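Local coordinates for uncharacterized protein (Enterococcus faecalis, PDB 3B48) that probably serves as the phosphoryl donor subunit of the dihydroxyacetone kinase complex, relaying a phosphoryl group from phosphoenolpyruvate by way of histidines toward dihydroxyacetone, at residues I8-H13 / D19-M24. Numbering follows the deposited sequence.
Sequences ILLVSH and DGIKEM
In the first beta-alpha-beta unit of this EIIA-Man-like fold, Leu10 of strand 6-11 meets Ile21 of helix 15-27, where the helix packs against one side of the parallel sheet. Both CB atoms point across the interface, and the CA atoms of Leu10 and Ile21 stand 8.3 Å apart. The closest approach is between Leu10 CD1 and Ile21 CG2, at 3.7 Å. Leu10 CD2 lies 4.1 Å from Ile21 CG2, so the isoleucine's gamma methyl faces the forked end of Leu10. Leu10 CD1 also comes to 3.9 Å from Ile21 CB, the branch point. Ile21 can offer this methyl because CG2 lies anti to its own backbone N; CG1, beside that nitrogen (chi1 -67°), carries Ile21 CD1 to a looser approach near Leu10 CD2. Lys22 touches at the margin, its backbone N 4.2 Å from Leu10 CD1, while its side chain leads away to a salt bridge with Glu26 and a hydrogen bond to Ile36 O. Helix 102-113 adds Ala106 against Leu10 and Leu102 against Ile21, and Ile17 of the second subunit also packs on Ile21. No hydrogen bond joins the segments: the strand bonds to its neighbours in the sheet, the helix within itself. Between these two segments the attraction is therefore apolar, dispersion and the burial of methyl groups, in packing that continues through Ile21 to the dimer partner.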
loop_
_atom_site.group_PDB
_atom_site.type_symbol
_atom_site.label_atom_id
_atom_site.label_comp_id
_atom_site.label_asym_id
_atom_site.label_seq_id
_atom_site.Cartn_x
_atom_site.Cartn_y
_atom_site.Cartn_z
ATOM N N ILE B 8 -4.002 -3.264 14.315
ATOM C CA ILE B 8 -3.161 -2.909 13.186
ATOM C C ILE B 8 -2.949 -1.411 13.161
ATOM O O ILE B 8 -3.902 -0.613 13.076
ATOM C CB ILE B 8 -3.772 -3.353 11.842
ATOM C CG1 ILE B 8 -3.807 -4.882 11.741
ATOM C CG2 ILE B 8 -2.999 -2.734 10.665
ATOM C CD1 ILE B 8 -4.727 -5.395 10.682
ATOM N N LEU B 9 -1.686 -1.029 13.227
ATOM C CA LEU B 9 -1.322 0.388 13.200
ATOM C C LEU B 9 -0.613 0.666 11.879
ATOM O O LEU B 9 0.409 0.013 11.536
ATOM C CB LEU B 9 -0.454 0.790 14.406
ATOM C CG LEU B 9 -0.939 0.738 15.870
ATOM C CD1 LEU B 9 -1.270 -0.701 16.374
ATOM C CD2 LEU B 9 0.142 1.397 16.752
ATOM N N LEU B 10 -1.210 1.623 11.164
ATOM C CA LEU B 10 -0.878 1.988 9.803
ATOM C C LEU B 10 -0.177 3.342 9.816
ATOM O O LEU B 10 -0.818 4.375 10.064
ATOM C CB LEU B 10 -2.167 2.109 8.961
ATOM C CG LEU B 10 -3.135 0.910 8.951
ATOM C CD1 LEU B 10 -4.435 1.338 8.293
ATOM C CD2 LEU B 10 -2.506 -0.183 8.164
ATOM N N VAL B 11 1.125 3.320 9.537
ATOM C CA VAL B 11 1.960 4.540 9.496
ATOM C C VAL B 11 2.346 4.953 8.060
ATOM O O VAL B 11 2.713 4.133 7.253
ATOM C CB VAL B 11 3.194 4.388 10.392
ATOM C CG1 VAL B 11 3.874 5.738 10.597
ATOM C CG2 VAL B 11 2.758 3.727 11.731
ATOM N N SER B 12 2.192 6.237 7.750
ATOM C CA SER B 12 2.517 6.715 6.419
ATOM C C SER B 12 2.786 8.185 6.535
ATOM O O SER B 12 2.413 8.765 7.528
ATOM C CB SER B 12 1.325 6.457 5.471
ATOM O OG SER B 12 1.595 6.865 4.139
ATOM N N HIS B 13 3.413 8.796 5.527
ATOM C CA HIS B 13 3.294 10.257 5.353
ATOM C C HIS B 13 1.858 10.726 5.104
ATOM O O HIS B 13 1.487 11.784 5.517
ATOM C CB HIS B 13 4.166 10.751 4.203
ATOM C CG HIS B 13 5.590 10.967 4.580
ATOM N ND1 HIS B 13 6.355 11.980 4.041
ATOM C CD2 HIS B 13 6.388 10.314 5.454
ATOM C CE1 HIS B 13 7.566 11.935 4.565
ATOM N NE2 HIS B 13 7.609 10.932 5.425
ATOM N N ASP B 19 -6.203 6.286 6.097
ATOM C CA ASP B 19 -7.658 6.345 6.234
ATOM C C ASP B 19 -8.278 5.434 5.155
ATOM O O ASP B 19 -9.207 4.695 5.410
ATOM C CB ASP B 19 -8.216 7.774 6.003
ATOM C CG ASP B 19 -7.943 8.752 7.139
ATOM O OD1 ASP B 19 -7.749 8.394 8.307
ATOM O OD2 ASP B 19 -7.976 9.947 6.840
ATOM N N GLY B 20 -7.764 5.541 3.936
ATOM C CA GLY B 20 -8.249 4.744 2.814
ATOM C C GLY B 20 -8.118 3.258 3.045
ATOM O O GLY B 20 -9.042 2.489 2.739
ATOM N N ILE B 21 -6.977 2.845 3.596
ATOM C CA ILE B 21 -6.746 1.422 3.936
ATOM C C ILE B 21 -7.770 0.948 4.972
ATOM O O ILE B 21 -8.389 -0.104 4.808
ATOM C CB ILE B 21 -5.362 1.191 4.531
ATOM C CG1 ILE B 21 -4.246 1.435 3.521
ATOM C CG2 ILE B 21 -5.225 -0.232 5.084
ATOM C CD1 ILE B 21 -2.869 1.327 4.204
ATOM N N LYS B 22 -7.934 1.737 6.034
ATOM C CA LYS B 22 -8.820 1.397 7.144
ATOM C C LYS B 22 -10.269 1.258 6.676
ATOM O O LYS B 22 -10.948 0.244 6.931
ATOM C CB LYS B 22 -8.684 2.418 8.276
ATOM C CG LYS B 22 -9.846 2.421 9.299
ATOM C CD LYS B 22 -9.451 3.234 10.534
ATOM C CE LYS B 22 -10.604 3.456 11.488
ATOM N NZ LYS B 22 -10.974 2.245 12.264
ATOM N N GLU B 23 -10.719 2.275 5.969
ATOM C CA GLU B 23 -12.033 2.283 5.342
ATOM C C GLU B 23 -12.254 1.095 4.394
ATOM O O GLU B 23 -13.302 0.460 4.450
ATOM C CB GLU B 23 -12.234 3.647 4.660
ATOM C CG GLU B 23 -12.960 3.687 3.316
ATOM C CD GLU B 23 -13.020 5.111 2.766
ATOM O OE1 GLU B 23 -13.088 6.059 3.597
ATOM O OE2 GLU B 23 -13.005 5.291 1.516
HETATM N N MSE B 24 -11.249 0.789 3.564
HETATM C CA MSE B 24 -11.324 -0.308 2.580
HETATM C C MSE B 24 -11.424 -1.663 3.248
HETATM O O MSE B 24 -12.304 -2.448 2.950
HETATM C CB MSE B 24 -10.135 -0.282 1.630
HETATM C CG MSE B 24 -10.257 -1.275 0.492
HETATM SE SE MSE B 24 -8.672 -1.304 -0.650
HETATM C CE MSE B 24 -7.373 -1.950 0.677
#